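Local coordinates for putative capsid protein of prophage (Escherichia coli CFT073, PDB 3BQW) that is probably a major capsid protein of a prophage, a member of the phage major capsid protein E family expected to build the icosahedral shell of the virus head, at residues 203-213 and 277-288; 227-238 and 250-260. All blocks are in the same frame, centred on the assembly; numbering follows the deposited sequence.

Interaction 1. Residues 203-213 and 277-288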
loop_
_atom_site.group_PDB
_atom_site.type_symbol
_atom_site.label_atom_id
_atom_site.label_comp_id
_atom_site.label_asym_id
_atom_site.label_seq_id
_atom_site.Cartn_x
_atom_site.Cartn_y
_atom_site.Cartn_z
ATOM N N PRO A 203 -11.006 -20.973 -1.680
ATOM C CA PRO A 203 -10.101 -21.211 -0.574
ATOM C C PRO A 203 -9.313 -19.970 -0.170
ATOM O O PRO A 203 -8.894 -19.195 -1.019
ATOM C CB PRO A 203 -9.147 -22.283 -1.114
ATOM C CG PRO A 203 -9.709 -22.753 -2.378
ATOM C CD PRO A 203 -10.620 -21.715 -2.888
ATOM N N ALA A 204 -9.107 -19.803 1.122
ATOM C CA ALA A 204 -8.171 -18.816 1.618
ATOM C C ALA A 204 -6.870 -19.526 1.925
ATOM O O ALA A 204 -6.865 -20.584 2.564
ATOM C CB ALA A 204 -8.727 -18.133 2.869
ATOM N N ASN A 205 -5.756 -18.940 1.480
ATOM C CA ASN A 205 -4.435 -19.499 1.749
ATOM C C ASN A 205 -3.523 -18.544 2.536
ATOM O O ASN A 205 -2.366 -18.849 2.788
ATOM C CB ASN A 205 -3.786 -20.022 0.444
ATOM C CG ASN A 205 -3.251 -18.920 -0.457
ATOM O OD1 ASN A 205 -3.528 -17.744 -0.260
ATOM N ND2 ASN A 205 -2.477 -19.314 -1.478
ATOM N N VAL A 206 -4.058 -17.405 2.937
ATOM C CA VAL A 206 -3.330 -16.450 3.767
ATOM C C VAL A 206 -4.260 -15.788 4.791
ATOM O O VAL A 206 -5.396 -15.447 4.481
ATOM C CB VAL A 206 -2.549 -15.408 2.901
ATOM C CG1 VAL A 206 -3.494 -14.490 2.095
ATOM C CG2 VAL A 206 -1.554 -14.631 3.773
ATOM N N MET A 207 -3.795 -15.703 6.041
ATOM C CA MET A 207 -4.478 -14.948 7.092
ATOM C C MET A 207 -3.527 -13.855 7.607
ATOM O O MET A 207 -2.502 -14.168 8.193
ATOM C CB MET A 207 -4.975 -15.849 8.233
ATOM C CG MET A 207 -5.894 -15.128 9.254
ATOM S SD MET A 207 -6.756 -16.118 10.517
ATOM C CE MET A 207 -5.461 -17.056 11.252
ATOM N N ILE A 208 -3.870 -12.593 7.320
ATOM C CA ILE A 208 -3.144 -11.417 7.786
ATOM C C ILE A 208 -3.870 -10.788 8.983
ATOM O O ILE A 208 -5.063 -10.492 8.909
ATOM C CB ILE A 208 -2.978 -10.379 6.673
ATOM C CG1 ILE A 208 -2.381 -11.046 5.417
ATOM C CG2 ILE A 208 -2.066 -9.253 7.153
ATOM C CD1 ILE A 208 -2.861 -10.494 4.142
ATOM N N MET A 209 -3.138 -10.630 10.094
ATOM C CA MET A 209 -3.714 -10.352 11.409
ATOM C C MET A 209 -3.045 -9.132 12.008
ATOM O O MET A 209 -1.833 -9.028 11.964
ATOM C CB MET A 209 -3.390 -11.484 12.395
ATOM C CG MET A 209 -3.978 -12.792 12.108
ATOM S SD MET A 209 -3.414 -14.039 13.257
ATOM C CE MET A 209 -2.149 -14.752 12.262
ATOM N N GLY A 210 -3.844 -8.260 12.622
ATOM C CA GLY A 210 -3.334 -7.275 13.552
ATOM C C GLY A 210 -2.811 -7.949 14.817
ATOM O O GLY A 210 -3.047 -9.149 15.037
ATOM N N ALA A 211 -2.125 -7.157 15.650
ATOM C CA ALA A 211 -1.416 -7.622 16.845
ATOM C C ALA A 211 -2.312 -8.205 17.908
ATOM O O ALA A 211 -1.941 -9.151 18.598
ATOM C CB ALA A 211 -0.578 -6.455 17.459
ATOM N N GLU A 212 -3.483 -7.606 18.059
ATOM C CA GLU A 212 -4.438 -8.013 19.059
ATOM C C GLU A 212 -5.040 -9.346 18.643
ATOM O O GLU A 212 -5.194 -10.238 19.469
ATOM C CB GLU A 212 -5.487 -6.918 19.231
ATOM C CG GLU A 212 -6.667 -7.252 20.142
ATOM C CD GLU A 212 -6.254 -7.729 21.505
ATOM O OE1 GLU A 212 -5.190 -7.289 22.000
ATOM O OE2 GLU A 212 -7.010 -8.541 22.099
ATOM N N VAL A 213 -5.320 -9.503 17.349
ATOM C CA VAL A 213 -5.757 -10.796 16.815
ATOM C C VAL A 213 -4.744 -11.910 17.095
ATOM O O VAL A 213 -5.114 -12.987 17.555
ATOM C CB VAL A 213 -6.067 -10.768 15.309
ATOM C CG1 VAL A 213 -6.485 -12.173 14.843
ATOM C CG2 VAL A 213 -7.149 -9.746 14.994
ATOM N N LEU A 277 -3.709 -1.611 9.205
ATOM C CA LEU A 277 -4.673 -2.610 9.599
ATOM C C LEU A 277 -4.882 -2.484 11.100
ATOM O O LEU A 277 -3.959 -2.715 11.869
ATOM C CB LEU A 277 -4.146 -4.007 9.249
ATOM C CG LEU A 277 -5.074 -5.212 9.466
ATOM C CD1 LEU A 277 -6.291 -5.138 8.522
ATOM C CD2 LEU A 277 -4.311 -6.554 9.298
ATOM N N GLU A 278 -6.092 -2.128 11.501
ATOM C CA GLU A 278 -6.422 -2.018 12.895
ATOM C C GLU A 278 -6.070 -3.322 13.581
ATOM O O GLU A 278 -6.272 -4.413 13.012
ATOM C CB GLU A 278 -7.901 -1.721 13.103
ATOM C CG GLU A 278 -8.286 -0.289 12.834
ATOM C CD GLU A 278 -7.350 0.687 13.517
ATOM O OE1 GLU A 278 -7.159 0.573 14.755
ATOM O OE2 GLU A 278 -6.775 1.541 12.799
ATOM N N PRO A 279 -5.536 -3.217 14.798
ATOM C CA PRO A 279 -4.958 -4.374 15.454
ATOM C C PRO A 279 -5.929 -5.498 15.740
ATOM O O PRO A 279 -5.481 -6.620 15.898
ATOM C CB PRO A 279 -4.401 -3.804 16.763
ATOM C CG PRO A 279 -4.320 -2.346 16.563
ATOM C CD PRO A 279 -5.424 -2.007 15.634
ATOM N N ASP A 280 -7.230 -5.195 15.782
ATOM C CA ASP A 280 -8.295 -6.187 16.083
ATOM C C ASP A 280 -8.931 -6.807 14.831
ATOM O O ASP A 280 -9.925 -7.524 14.942
ATOM C CB ASP A 280 -9.377 -5.578 16.991
ATOM C CG ASP A 280 -10.130 -4.438 16.331
ATOM O OD1 ASP A 280 -9.697 -3.929 15.264
ATOM O OD2 ASP A 280 -11.156 -4.027 16.896
ATOM N N LEU A 281 -8.324 -6.550 13.666
ATOM C CA LEU A 281 -8.760 -7.091 12.372
ATOM C C LEU A 281 -7.846 -8.205 11.834
ATOM O O LEU A 281 -6.612 -8.166 12.008
ATOM C CB LEU A 281 -8.827 -5.998 11.294
ATOM C CG LEU A 281 -9.759 -4.809 11.539
ATOM C CD1 LEU A 281 -9.637 -3.772 10.374
ATOM C CD2 LEU A 281 -11.200 -5.250 11.763
ATOM N N LEU A 282 -8.478 -9.176 11.169
ATOM C CA LEU A 282 -7.779 -10.217 10.400
ATOM C C LEU A 282 -8.429 -10.248 9.025
ATOM O O LEU A 282 -9.647 -10.015 8.891
ATOM C CB LEU A 282 -7.880 -11.618 11.053
ATOM C CG LEU A 282 -9.231 -12.349 11.144
ATOM C CD1 LEU A 282 -9.483 -13.166 9.826
ATOM C CD2 LEU A 282 -9.367 -13.255 12.411
ATOM N N VAL A 283 -7.616 -10.540 8.018
ATOM C CA VAL A 283 -8.038 -10.615 6.639
ATOM C C VAL A 283 -7.703 -11.996 6.110
ATOM O O VAL A 283 -6.585 -12.474 6.260
ATOM C CB VAL A 283 -7.329 -9.562 5.777
ATOM C CG1 VAL A 283 -7.725 -9.695 4.308
ATOM C CG2 VAL A 283 -7.638 -8.161 6.277
ATOM N N LEU A 284 -8.698 -12.645 5.524
ATOM C CA LEU A 284 -8.514 -13.911 4.847
ATOM C C LEU A 284 -8.535 -13.651 3.358
ATOM O O LEU A 284 -9.460 -13.009 2.852
ATOM C CB LEU A 284 -9.613 -14.879 5.233
ATOM C CG LEU A 284 -9.443 -15.426 6.653
ATOM C CD1 LEU A 284 -10.808 -15.958 7.142
ATOM C CD2 LEU A 284 -8.312 -16.484 6.707
ATOM N N GLY A 285 -7.504 -14.121 2.665
ATOM C CA GLY A 285 -7.424 -13.956 1.219
ATOM C C GLY A 285 -6.673 -15.075 0.542
ATOM O O GLY A 285 -6.270 -16.056 1.183
ATOM N N ASN A 286 -6.486 -14.919 -0.761
ATOM C CA ASN A 286 -5.797 -15.917 -1.599
ATOM C C ASN A 286 -4.709 -15.171 -2.368
ATOM O O ASN A 286 -4.990 -14.224 -3.096
ATOM C CB ASN A 286 -6.785 -16.649 -2.530
ATOM C CG ASN A 286 -6.185 -17.918 -3.166
ATOM O OD1 ASN A 286 -5.242 -17.847 -3.949
ATOM N ND2 ASN A 286 -6.722 -19.079 -2.807
ATOM N N THR A 287 -3.466 -15.589 -2.182
ATOM C CA THR A 287 -2.331 -14.951 -2.826
ATOM C C THR A 287 -2.304 -15.089 -4.368
ATOM O O THR A 287 -1.503 -14.457 -5.015
ATOM C CB THR A 287 -0.999 -15.489 -2.245
ATOM O OG1 THR A 287 -0.887 -16.903 -2.497
ATOM C CG2 THR A 287 -0.903 -15.190 -0.748
ATOM N N ASN A 288 -3.157 -15.933 -4.932
ATOM C CA ASN A 288 -3.368 -15.979 -6.382
ATOM C C ASN A 288 -4.295 -14.864 -6.904
ATOM O O ASN A 288 -4.412 -14.687 -8.106
ATOM C CB ASN A 288 -3.959 -17.335 -6.776
ATOM C CG ASN A 288 -3.088 -18.500 -6.344
ATOM O OD1 ASN A 288 -3.455 -19.279 -5.442
ATOM N ND2 ASN A 288 -1.925 -18.643 -6.994
#
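An antiparallel strand pair, 206-209 against 281-285, carries this contact, with a classic beta bulge where it begins: Asn205 and Val206 both face Gly285, and their two N-H groups converge on Gly285 O. Beyond the bulge the pairing is regular. Ile208 and Val283 form a hydrogen-bonded pair, Val283 N lying 2.7 Å from Ile208 O, and the axes of strands 206-209 and 281-285 run at 163° to each other. Just past the strand, Gly210 N donates to Leu281 O with an N-H...O angle of 174°.

Side chains lock the bulged end. CG of Asn205 sits between the backbone N and the carbonyl carbon (chi1 76°), which carries the amide across to Thr287, where it binds twice: Asn205 OD1 accepts from Thr287 N at 2.9 Å, while Asn205 ND2 donates to Thr287 OG1 at 3.1 Å, which fixes the rotation of the amide. Alongside, Asn286 ND2 reaches Pro203 O at 2.8 Å, in the plane of its own amide but from above the carbonyl plane of Pro203. The OD1 of Asn286 closes an Asx turn onto Asn288 N.

Strand 206-209 is an inner strand of a mixed sheet, flanked on its other edge by the parallel strand 257-267. One face presents Met207, Met209, Leu282 and Leu284. Met207 CB lies 3.7 Å from Leu284 CD2, the two side chains running side by side. The sulfur of Met207 meets Leu282 CD1. Helix 211-218 covers this face. On the other, Val206, Ile208 and Val283 turn to helices 30-35 and 113-146.

At the far end Gly210 is the N-cap of helix 211-218, and the type I turn 278-281 brings Pro279 O to the first turn of that helix, where Val213 N donates to Pro279 O at 3.2 Å and Glu212 N more weakly. Val213 CG1 packs on Leu282 CD2 at 3.9 Å.

Interaction 2. Residues 227-238 and 250-260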
loop_
_atom_site.group_PDB
_atom_site.type_symbol
_atom_site.label_atom_id
_atom_site.label_comp_id
_atom_site.label_asym_id
_atom_site.label_seq_id
_atom_site.Cartn_x
_atom_site.Cartn_y
_atom_site.Cartn_z
ATOM N N TYR A 227 -0.753 -25.099 15.621
ATOM C CA TYR A 227 0.167 -24.068 15.115
ATOM C C TYR A 227 1.475 -24.701 14.625
ATOM O O TYR A 227 2.188 -25.357 15.390
ATOM C CB TYR A 227 0.425 -23.023 16.230
ATOM C CG TYR A 227 1.487 -21.961 15.971
ATOM C CD1 TYR A 227 1.726 -21.461 14.695
ATOM C CD2 TYR A 227 2.221 -21.431 17.031
ATOM C CE1 TYR A 227 2.691 -20.483 14.480
ATOM C CE2 TYR A 227 3.193 -20.455 16.831
ATOM C CZ TYR A 227 3.428 -19.972 15.550
ATOM O OH TYR A 227 4.399 -18.985 15.339
ATOM N N ASP A 228 1.774 -24.483 13.345
ATOM C CA ASP A 228 2.949 -25.052 12.699
ATOM C C ASP A 228 3.947 -23.941 12.395
ATOM O O ASP A 228 3.902 -23.328 11.320
ATOM C CB ASP A 228 2.513 -25.766 11.423
ATOM C CG ASP A 228 3.578 -26.656 10.854
ATOM O OD1 ASP A 228 4.774 -26.481 11.188
ATOM O OD2 ASP A 228 3.197 -27.535 10.052
ATOM N N LEU A 229 4.843 -23.701 13.360
ATOM C CA LEU A 229 5.925 -22.706 13.257
ATOM C C LEU A 229 6.849 -22.914 12.043
ATOM O O LEU A 229 7.468 -21.963 11.575
ATOM C CB LEU A 229 6.758 -22.692 14.554
ATOM C CG LEU A 229 7.919 -21.691 14.714
ATOM C CD1 LEU A 229 7.431 -20.245 14.760
ATOM C CD2 LEU A 229 8.755 -22.005 15.964
ATOM N N SER A 230 6.943 -24.146 11.543
ATOM C CA SER A 230 7.819 -24.457 10.407
ATOM C C SER A 230 7.473 -23.669 9.150
ATOM O O SER A 230 6.300 -23.475 8.825
ATOM C CB SER A 230 7.778 -25.947 10.061
ATOM O OG SER A 230 7.723 -26.108 8.653
ATOM N N ARG A 231 8.508 -23.221 8.444
ATOM C CA ARG A 231 8.336 -22.529 7.161
ATOM C C ARG A 231 9.660 -22.444 6.412
ATOM O O ARG A 231 10.718 -22.654 7.007
ATOM C CB ARG A 231 7.747 -21.127 7.362
ATOM C CG ARG A 231 7.794 -20.597 8.784
ATOM C CD ARG A 231 9.224 -20.410 9.307
ATOM N NE ARG A 231 9.501 -18.994 9.457
ATOM C CZ ARG A 231 8.954 -18.219 10.395
ATOM N NH1 ARG A 231 9.266 -16.932 10.419
ATOM N NH2 ARG A 231 8.107 -18.718 11.299
ATOM N N GLY A 232 9.605 -22.152 5.115
ATOM C CA GLY A 232 10.832 -21.893 4.355
ATOM C C GLY A 232 10.633 -21.465 2.910
ATOM O O GLY A 232 10.790 -22.282 1.994
ATOM N N SER A 233 10.314 -20.181 2.704
ATOM C CA SER A 233 10.060 -19.607 1.364
ATOM C C SER A 233 9.176 -20.501 0.474
ATOM O O SER A 233 9.219 -20.425 -0.770
ATOM C CB SER A 233 11.392 -19.311 0.683
ATOM O OG SER A 233 12.153 -18.439 1.497
ATOM N N GLU A 234 8.343 -21.303 1.142
ATOM C CA GLU A 234 7.641 -22.424 0.533
ATOM C C GLU A 234 6.352 -21.950 -0.159
ATOM O O GLU A 234 5.711 -22.729 -0.877
ATOM C CB GLU A 234 7.323 -23.459 1.624
ATOM C CG GLU A 234 7.181 -24.907 1.146
ATOM C CD GLU A 234 8.349 -25.811 1.572
ATOM O OE1 GLU A 234 9.525 -25.448 1.326
ATOM O OE2 GLU A 234 8.083 -26.892 2.149
ATOM N N SER A 235 5.983 -20.683 0.065
ATOM C CA SER A 235 4.759 -20.094 -0.483
ATOM C C SER A 235 4.990 -18.656 -0.937
ATOM O O SER A 235 5.927 -17.999 -0.481
ATOM C CB SER A 235 3.640 -20.142 0.569
ATOM O OG SER A 235 3.838 -19.224 1.647
ATOM N N ALA A 236 4.134 -18.175 -1.842
ATOM C CA ALA A 236 4.084 -16.751 -2.192
ATOM C C ALA A 236 3.881 -15.857 -0.953
ATOM O O ALA A 236 4.482 -14.789 -0.859
ATOM C CB ALA A 236 2.970 -16.489 -3.195
ATOM N N ALA A 237 3.020 -16.297 -0.025
ATOM C CA ALA A 237 2.769 -15.559 1.233
ATOM C C ALA A 237 4.074 -15.341 1.988
ATOM O O ALA A 237 4.407 -14.243 2.395
ATOM C CB ALA A 237 1.762 -16.322 2.113
ATOM N N GLU A 238 4.836 -16.417 2.119
ATOM C CA GLU A 238 6.102 -16.417 2.848
ATOM C C GLU A 238 7.197 -15.596 2.164
ATOM O O GLU A 238 7.905 -14.810 2.795
ATOM C CB GLU A 238 6.547 -17.863 3.021
ATOM C CG GLU A 238 7.504 -18.039 4.101
ATOM C CD GLU A 238 7.841 -19.488 4.355
ATOM O OE1 GLU A 238 7.098 -20.426 3.934
ATOM O OE2 GLU A 238 8.898 -19.668 4.992
ATOM N N PHE A 250 6.088 -13.365 9.679
ATOM C CA PHE A 250 5.561 -14.611 9.219
ATOM C C PHE A 250 5.640 -15.604 10.361
ATOM O O PHE A 250 6.703 -15.829 10.913
ATOM C CB PHE A 250 6.317 -15.147 8.000
ATOM C CG PHE A 250 5.610 -16.294 7.336
ATOM C CD1 PHE A 250 4.671 -16.063 6.360
ATOM C CD2 PHE A 250 5.850 -17.585 7.733
ATOM C CE1 PHE A 250 3.980 -17.109 5.782
ATOM C CE2 PHE A 250 5.179 -18.640 7.150
ATOM C CZ PHE A 250 4.232 -18.402 6.183
ATOM N N LYS A 251 4.494 -16.192 10.698
ATOM C CA LYS A 251 4.363 -17.021 11.887
ATOM C C LYS A 251 4.384 -18.514 11.613
ATOM O O LYS A 251 4.698 -19.290 12.514
ATOM C CB LYS A 251 3.055 -16.668 12.618
ATOM C CG LYS A 251 3.045 -15.277 13.211
ATOM C CD LYS A 251 4.209 -15.083 14.175
ATOM C CE LYS A 251 4.148 -13.742 14.801
ATOM N NZ LYS A 251 5.311 -13.452 15.639
ATOM N N GLY A 252 4.027 -18.928 10.403
ATOM C CA GLY A 252 3.884 -20.338 10.103
ATOM C C GLY A 252 2.596 -20.614 9.369
ATOM O O GLY A 252 2.063 -19.743 8.703
ATOM N N TYR A 253 2.098 -21.836 9.518
ATOM C CA TYR A 253 0.932 -22.317 8.795
ATOM C C TYR A 253 -0.063 -22.983 9.732
ATOM O O TYR A 253 0.309 -23.514 10.788
ATOM C CB TYR A 253 1.341 -23.306 7.696
ATOM C CG TYR A 253 2.180 -22.694 6.596
ATOM C CD1 TYR A 253 1.602 -22.258 5.399
ATOM C CD2 TYR A 253 3.548 -22.527 6.760
ATOM C CE1 TYR A 253 2.379 -21.688 4.384
ATOM C CE2 TYR A 253 4.336 -21.955 5.759
ATOM C CZ TYR A 253 3.749 -21.547 4.576
ATOM O OH TYR A 253 4.557 -20.998 3.604
ATOM N N LEU A 254 -1.332 -22.918 9.335
ATOM C CA LEU A 254 -2.423 -23.637 9.978
ATOM C C LEU A 254 -3.065 -24.458 8.869
ATOM O O LEU A 254 -3.989 -24.015 8.213
ATOM C CB LEU A 254 -3.391 -22.621 10.590
ATOM C CG LEU A 254 -4.525 -23.013 11.526
ATOM C CD1 LEU A 254 -4.036 -23.943 12.666
ATOM C CD2 LEU A 254 -5.172 -21.716 12.094
ATOM N N GLY A 255 -2.528 -25.641 8.611
ATOM C CA GLY A 255 -2.931 -26.393 7.432
ATOM C C GLY A 255 -2.340 -25.697 6.223
ATOM O O GLY A 255 -1.142 -25.482 6.178
ATOM N N ASP A 256 -3.182 -25.319 5.259
ATOM C CA ASP A 256 -2.703 -24.610 4.060
ATOM C C ASP A 256 -2.863 -23.095 4.163
ATOM O O ASP A 256 -2.722 -22.388 3.173
ATOM C CB ASP A 256 -3.324 -25.174 2.751
ATOM C CG ASP A 256 -4.859 -25.128 2.714
ATOM O OD1 ASP A 256 -5.503 -24.633 3.683
ATOM O OD2 ASP A 256 -5.426 -25.603 1.694
ATOM N N LEU A 257 -3.101 -22.603 5.378
ATOM C CA LEU A 257 -3.303 -21.189 5.651
ATOM C C LEU A 257 -2.042 -20.572 6.229
ATOM O O LEU A 257 -1.611 -20.938 7.318
ATOM C CB LEU A 257 -4.432 -21.036 6.660
ATOM C CG LEU A 257 -5.045 -19.668 6.928
ATOM C CD1 LEU A 257 -5.706 -19.169 5.675
ATOM C CD2 LEU A 257 -6.075 -19.772 8.079
ATOM N N ALA A 258 -1.436 -19.651 5.485
ATOM C CA ALA A 258 -0.234 -18.958 5.939
ATOM C C ALA A 258 -0.645 -17.894 6.937
ATOM O O ALA A 258 -1.692 -17.259 6.774
ATOM C CB ALA A 258 0.508 -18.321 4.774
ATOM N N LEU A 259 0.204 -17.695 7.944
ATOM C CA LEU A 259 -0.095 -16.839 9.081
ATOM C C LEU A 259 0.891 -15.690 9.146
ATOM O O LEU A 259 2.092 -15.891 9.300
ATOM C CB LEU A 259 -0.044 -17.639 10.389
ATOM C CG LEU A 259 -0.892 -18.903 10.540
ATOM C CD1 LEU A 259 -0.413 -19.653 11.795
ATOM C CD2 LEU A 259 -2.425 -18.618 10.601
ATOM N N ILE A 260 0.358 -14.485 9.020
ATOM C CA ILE A 260 1.122 -13.250 8.951
ATOM C C ILE A 260 0.524 -12.269 9.967
ATOM O O ILE A 260 -0.691 -12.014 9.961
ATOM C CB ILE A 260 1.067 -12.622 7.515
ATOM C CG1 ILE A 260 1.569 -13.614 6.443
ATOM C CG2 ILE A 260 1.892 -11.319 7.453
ATOM C CD1 ILE A 260 1.615 -13.022 4.980
#
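Hydrogen bonds between backbones join 227-238 to the hairpin 250-260 at one place, a single antiparallel bridge in which Asp228 and Tyr253 exchange both bonds, Tyr253 N to Asp228 O being 3.0 Å. Gly252 sits just before it, its CA close against Asp228 O. Asp228 also closes an Asx turn, OD1 taking the N-H of Ser230.

Bonds from side chains are more numerous. Tyr227 OH donates to Lys251 O at 2.9 Å, the carbonyl oxygen lying near the ring plane at its edge. The hydroxyl of Tyr253 is held from two directions: Tyr253 OH receives a bond from Ser235 OG at 2.7 Å and donates to Glu238 OE1 at 2.6 Å, meeting the carboxylate on its anti side. Ser235 OG in turn caps the helix 236-241, accepting from Glu238 N at 3.0 Å. Arg231 NH1 makes a weak bond to Phe250 O.

Aromatic packing centres on Phe250. Glu238 CG stands almost exactly over the ring, 3.8 Å from its centroid, in a CH-pi contact; with CG opposite the backbone N and the chain extended beyond it, Glu238 crosses the ring and its carboxylate stacks only 15° from parallel. Past Phe250, Arg231 slides in the opposite direction, its guanidinium plane 82° from the ring.

Purely apolar contacts are few: Ala237 CB rests on Ala258 CB at 3.6 Å, and Tyr227 touches Leu259 CD1. Trp214 and Phe223 also pack on the Tyr227 ring, tying it to the preceding helices.

The bond from the Tyr253 hydroxyl, a weak one from Ser233 N and the nearby N terminus of helix 236-241 may together favour the ionised form of the buried Glu238, while the paired bonds of Tyr253 OH tie the N-terminal turn of that helix to the hairpin.

Both interactions involve the same mixed sheet and meet where strand 206-209 pairs in parallel with 257-267, through probable backbone hydrogen bonds from Met207 N to Ala258 O and from Met209 N to Ile260 O. Interaction 1 supplies the inner part: backbone pairing, regular beyond its bulge, with helices over both faces and polar side chains confined to the ends. Interaction 2 lies farther from the chain centre, where a largely irregular loop wraps the hairpin with only a single bridge between backbones, and hydroxyl, carboxylate and ring contacts do much of the joining. Apolar packing continues between them, Met207 reaching Leu259, while Thr287 of interaction 1 also touches Ala236 and Ala237 at the helix start of interaction 2.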